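Local structure of 3',5'-cyclic-nucleotide phosphodiesterase 1 (Saccharomyces cerevisiae, 4OJV) at residues 332-336 / 337-341; 43-46 / 47-51. The protein belongs to the class-II cyclic-nucleotide phosphodiesterase family and carries a pair of zinc ions in a metallo-beta-lactamase-like fold. All blocks are in the same frame, centred on the assembly; numbering follows the deposited sequence.

Contact 1 of 2, residues 332-336 / 337-341; sequences AKRDP and RLTIL
R337 doubles back on D335, two residues earlier, and runs along its carboxylate. R337 CB lies 3.3 Å from D335 OD1, and CG and CD pass the same oxygen only slightly farther away. A bend at chi3 (-61°) then turns the guanidinium side-on to the acid. R337 NE reaches the syn lone pair of D335 OD1 at 3.0 Å in a nearly straight bond, while R337 NH2 takes the syn lone pair of D335 OD2 at 2.8 Å. The two flat groups are only 17° from coplanar. OD1 is gripped a second time on its anti side, where the backbone N of R337 donates at 3.0 Å from slightly above the carboxylate plane. S67 OG also bonds D335 OD2 and P66 O accepts from R337 NH2, tying the pair to the end of strand 64-66 and the residue after it.

Elsewhere on the turn, L338 CB lies over one face of the R334 guanidinium, 3.8 Å from R334 NH2, and that NH2 forms a salt bridge with E342, one turn beyond L338. Two waters, one at R334 O and one at R334 NH1, reach T339 OG1. The first main-chain turn is closed by T339 N to D335 O at 3.2 Å. The result is an Asx turn and aspartate N-cap at the start of helix 336-350, with the capping carboxylate locked by an arginine from the first turn.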
loop_
_atom_site.group_PDB
_atom_site.type_symbol
_atom_site.label_atom_id
_atom_site.label_comp_id
_atom_site.label_asym_id
_atom_site.label_seq_id
_atom_site.Cartn_x
_atom_site.Cartn_y
_atom_site.Cartn_z
ATOM N N ALA A 332 -0.522 -18.067 -12.739
ATOM C CA ALA A 332 -0.733 -18.645 -14.059
ATOM C C ALA A 332 0.484 -18.431 -14.943
ATOM O O ALA A 332 1.346 -17.609 -14.643
ATOM C CB ALA A 332 -1.962 -18.029 -14.712
ATOM N N LYS A 333 0.549 -19.172 -16.047
ATOM C CA LYS A 333 1.673 -19.048 -16.965
ATOM C C LYS A 333 1.641 -17.724 -17.721
ATOM O O LYS A 333 2.686 -17.139 -17.987
ATOM C CB LYS A 333 1.711 -20.222 -17.946
ATOM C CG LYS A 333 2.046 -21.559 -17.300
ATOM C CD LYS A 333 2.127 -22.678 -18.327
ATOM C CE LYS A 333 2.539 -23.989 -17.676
ATOM N NZ LYS A 333 2.684 -25.087 -18.671
ATOM N N ARG A 334 0.439 -17.250 -18.045
ATOM C CA ARG A 334 0.275 -16.044 -18.866
ATOM C C ARG A 334 -0.361 -14.913 -18.066
ATOM O O ARG A 334 -1.237 -15.136 -17.228
ATOM C CB ARG A 334 -0.567 -16.363 -20.104
ATOM C CG ARG A 334 -0.670 -15.257 -21.152
ATOM C CD ARG A 334 -0.750 -15.843 -22.559
ATOM N NE ARG A 334 -0.717 -14.811 -23.600
ATOM C CZ ARG A 334 -1.785 -14.301 -24.193
ATOM N NH1 ARG A 334 -3.002 -14.716 -23.858
ATOM N NH2 ARG A 334 -1.630 -13.372 -25.129
ATOM N N ASP A 335 0.093 -13.701 -18.351
ATOM C CA ASP A 335 -0.435 -12.491 -17.727
ATOM C C ASP A 335 -1.957 -12.465 -17.888
ATOM O O ASP A 335 -2.467 -12.481 -19.012
ATOM C CB ASP A 335 0.225 -11.288 -18.410
ATOM C CG ASP A 335 -0.014 -9.959 -17.695
ATOM O OD1 ASP A 335 -1.135 -9.694 -17.208
ATOM O OD2 ASP A 335 0.952 -9.164 -17.667
ATOM N N PRO A 336 -2.703 -12.435 -16.763
ATOM C CA PRO A 336 -4.158 -12.505 -16.888
ATOM C C PRO A 336 -4.753 -11.292 -17.586
ATOM O O PRO A 336 -5.849 -11.387 -18.113
ATOM C CB PRO A 336 -4.638 -12.579 -15.433
ATOM C CG PRO A 336 -3.533 -11.978 -14.641
ATOM C CD PRO A 336 -2.276 -12.394 -15.353
ATOM N N ARG A 337 -4.041 -10.168 -17.611
ATOM C CA ARG A 337 -4.541 -9.017 -18.356
ATOM C C ARG A 337 -4.628 -9.343 -19.850
ATOM O O ARG A 337 -5.562 -8.913 -20.526
ATOM C CB ARG A 337 -3.647 -7.807 -18.135
ATOM C CG ARG A 337 -3.675 -7.321 -16.691
ATOM C CD ARG A 337 -2.639 -6.253 -16.412
ATOM N NE ARG A 337 -1.279 -6.734 -16.648
ATOM C CZ ARG A 337 -0.204 -5.960 -16.628
ATOM N NH1 ARG A 337 -0.330 -4.661 -16.360
ATOM N NH2 ARG A 337 0.991 -6.479 -16.880
ATOM N N LEU A 338 -3.654 -10.103 -20.351
ATOM C CA LEU A 338 -3.655 -10.508 -21.757
ATOM C C LEU A 338 -4.747 -11.541 -22.012
ATOM O O LEU A 338 -5.475 -11.446 -23.001
ATOM C CB LEU A 338 -2.275 -11.022 -22.173
ATOM C CG LEU A 338 -1.131 -10.001 -22.087
ATOM C CD1 LEU A 338 0.216 -10.635 -22.405
ATOM C CD2 LEU A 338 -1.397 -8.799 -22.983
ATOM N N THR A 339 -4.869 -12.523 -21.118
ATOM C CA THR A 339 -5.926 -13.526 -21.226
ATOM C C THR A 339 -7.305 -12.868 -21.253
ATOM O O THR A 339 -8.135 -13.144 -22.125
ATOM C CB THR A 339 -5.833 -14.523 -20.064
ATOM O OG1 THR A 339 -4.544 -15.143 -20.088
ATOM C CG2 THR A 339 -6.943 -15.571 -20.123
ATOM N N ILE A 340 -7.541 -11.980 -20.292
ATOM C CA ILE A 340 -8.817 -11.276 -20.173
ATOM C C ILE A 340 -9.108 -10.413 -21.401
ATOM O O ILE A 340 -10.232 -10.412 -21.911
ATOM C CB ILE A 340 -8.848 -10.449 -18.864
ATOM C CG1 ILE A 340 -9.065 -11.390 -17.675
ATOM C CG2 ILE A 340 -9.889 -9.340 -18.905
ATOM C CD1 ILE A 340 -8.629 -10.818 -16.338
ATOM N N LEU A 341 -8.091 -9.709 -21.892
ATOM C CA LEU A 341 -8.281 -8.866 -23.070
ATOM C C LEU A 341 -8.729 -9.715 -24.269
ATOM O O LEU A 341 -9.677 -9.361 -24.979
ATOM C CB LEU A 341 -7.011 -8.078 -23.387
ATOM C CG LEU A 341 -7.088 -7.053 -24.515
ATOM C CD1 LEU A 341 -8.144 -5.990 -24.240
ATOM C CD2 LEU A 341 -5.721 -6.421 -24.722
HETATM O O HOH W 1 -3.782 -16.028 -17.655
HETATM O O HOH W 2 -4.194 -17.009 -21.999
#

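Contact 2 of 2, residues 43-46 / 47-51; sequences GMYQ and LREML
Y45 and R48, one helical turn apart, meet obliquely, with the ring and guanidinium planes 60° apart, so the arginine is tilted over the tyrosine and not laid flat on it. R48 CZ stands 4.9 Å from the centroid of the Y45 ring, an off-centre cation-pi contact. The closest approach is made by R48 NH2, 3.4 Å from Y45 CE2 near one side of the ring. The R48 chain is extended except about its CG-CD bond, where chi3 (64°) swings the guanidinium toward the ring.

E49 meets the same tyrosine differently. The two side chains lie alongside each other and point the same way, their ring and carboxylate planes 23° apart, with E49 CG and OE2 near Y45 CE1. A water fills the angle between the three residues on the ring face that R48 approaches. It accepts from R48 NE at 2.7 Å, in the guanidinium plane, and donates to E49 OE2 at 2.7 Å and to Y45 O, which also takes the helical bond from E49 N.

Farther round the helix, Q46 slants across M50. Its chain is bent at chi2, and Q46 NE2 packs against M50 CG at 3.4 Å, with SD a little beyond. M50 also rests on L9, as does Q46.

The second subunit covers the N-terminal part of the helix: its Y18 stacks on the Y45 ring, its F68 packs on R48 and E49, and its E17 bonds the backbone N of G43 and of Y45. R48 and E49 are bridged by a water and do not pair directly, which would probably temper both charges while the tyrosine ring supplies the arginine with further, weaker stabilisation.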
loop_
_atom_site.group_PDB
_atom_site.type_symbol
_atom_site.label_atom_id
_atom_site.label_comp_id
_atom_site.label_asym_id
_atom_site.label_seq_id
_atom_site.Cartn_x
_atom_site.Cartn_y
_atom_site.Cartn_z
ATOM N N GLY A 43 -1.171 6.386 -4.835
ATOM C CA GLY A 43 -1.215 7.848 -4.637
ATOM C C GLY A 43 0.140 8.549 -4.810
ATOM O O GLY A 43 0.742 8.475 -5.889
ATOM N N MET A 44 0.641 9.201 -3.752
ATOM C CA MET A 44 1.916 9.938 -3.817
ATOM C C MET A 44 3.060 9.125 -4.383
ATOM O O MET A 44 3.859 9.643 -5.165
ATOM C CB MET A 44 2.350 10.413 -2.427
ATOM C CG MET A 44 1.564 11.570 -1.866
ATOM S SD MET A 44 2.242 12.067 -0.274
ATOM C CE MET A 44 3.529 13.203 -0.740
ATOM N N TYR A 45 3.184 7.879 -3.938
ATOM C CA TYR A 45 4.293 7.041 -4.366
ATOM C C TYR A 45 4.294 6.913 -5.883
ATOM O O TYR A 45 5.344 6.996 -6.537
ATOM C CB TYR A 45 4.209 5.668 -3.683
ATOM C CG TYR A 45 5.443 4.816 -3.820
ATOM C CD1 TYR A 45 5.726 4.165 -5.018
ATOM C CD2 TYR A 45 6.319 4.641 -2.749
ATOM C CE1 TYR A 45 6.853 3.364 -5.155
ATOM C CE2 TYR A 45 7.446 3.844 -2.874
ATOM C CZ TYR A 45 7.707 3.211 -4.076
ATOM O OH TYR A 45 8.823 2.415 -4.203
ATOM N N GLN A 46 3.109 6.719 -6.449
ATOM C CA GLN A 46 3.008 6.528 -7.880
ATOM C C GLN A 46 3.202 7.826 -8.661
ATOM O O GLN A 46 3.837 7.822 -9.722
ATOM C CB GLN A 46 1.680 5.854 -8.236
ATOM C CG GLN A 46 1.553 5.410 -9.695
ATOM C CD GLN A 46 2.762 4.662 -10.256
ATOM O OE1 GLN A 46 3.357 3.807 -9.598
ATOM N NE2 GLN A 46 3.125 4.987 -11.493
ATOM N N LEU A 47 2.695 8.937 -8.134
ATOM C CA LEU A 47 2.981 10.241 -8.724
ATOM C C LEU A 47 4.484 10.477 -8.803
ATOM O O LEU A 47 4.997 10.930 -9.832
ATOM C CB LEU A 47 2.303 11.355 -7.935
ATOM C CG LEU A 47 0.783 11.406 -8.092
ATOM C CD1 LEU A 47 0.163 12.306 -7.039
ATOM C CD2 LEU A 47 0.374 11.853 -9.490
ATOM N N ARG A 48 5.194 10.138 -7.734
ATOM C CA ARG A 48 6.644 10.303 -7.714
ATOM C C ARG A 48 7.325 9.470 -8.805
ATOM O O ARG A 48 8.229 9.963 -9.491
ATOM C CB ARG A 48 7.202 9.929 -6.349
ATOM C CG ARG A 48 8.673 10.284 -6.172
ATOM C CD ARG A 48 9.126 10.017 -4.755
ATOM N NE ARG A 48 9.054 8.593 -4.448
ATOM C CZ ARG A 48 9.267 8.054 -3.251
ATOM N NH1 ARG A 48 9.569 8.811 -2.202
ATOM N NH2 ARG A 48 9.173 6.741 -3.101
ATOM N N GLU A 49 6.895 8.219 -8.964
ATOM C CA GLU A 49 7.444 7.343 -10.000
ATOM C C GLU A 49 7.266 7.944 -11.379
ATOM O O GLU A 49 8.176 7.902 -12.212
ATOM C CB GLU A 49 6.763 5.975 -9.957
ATOM C CG GLU A 49 7.228 5.065 -8.831
ATOM C CD GLU A 49 8.725 4.811 -8.846
ATOM O OE1 GLU A 49 9.275 4.429 -9.907
ATOM O OE2 GLU A 49 9.352 4.983 -7.787
ATOM N N MET A 50 6.086 8.511 -11.614
ATOM C CA MET A 50 5.758 9.066 -12.914
ATOM C C MET A 50 6.558 10.332 -13.177
ATOM O O MET A 50 6.903 10.601 -14.326
ATOM C CB MET A 50 4.250 9.302 -13.039
ATOM C CG MET A 50 3.438 8.011 -12.979
ATOM S SD MET A 50 1.653 8.235 -13.099
ATOM C CE MET A 50 1.544 8.877 -14.758
ATOM N N LEU A 51 6.883 11.075 -12.117
ATOM C CA LEU A 51 7.756 12.249 -12.215
ATOM C C LEU A 51 9.212 11.882 -12.555
ATOM O O LEU A 51 9.920 12.682 -13.162
ATOM C CB LEU A 51 7.664 13.125 -10.946
ATOM C CG LEU A 51 6.347 13.900 -10.720
ATOM C CD1 LEU A 51 6.171 14.343 -9.275
ATOM C CD2 LEU A 51 6.223 15.105 -11.643
HETATM O O HOH W 3 8.179 6.478 -5.853
#

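From the N terminus, the chain passes through strands 4-8, 22-27 and 35-38 of the eight-stranded sheet before reaching contact 2, in helix 44-53. Nearly three hundred residues later, after strand 321-325 of the second large sheet, it reaches contact 1 at the start of helix 336-350. Both contacts are local, contact 2 within the first turns of its helix and contact 1 where a loop enters one, and neither closes a long loop; they neither nest nor cross. The centres of contacts 1 and 2 lie about 26 Å apart. Contact 2 joins its helix to helix 110-119, contact 1 fastens a helix start to the end of strand 64-66, and both border the second subunit.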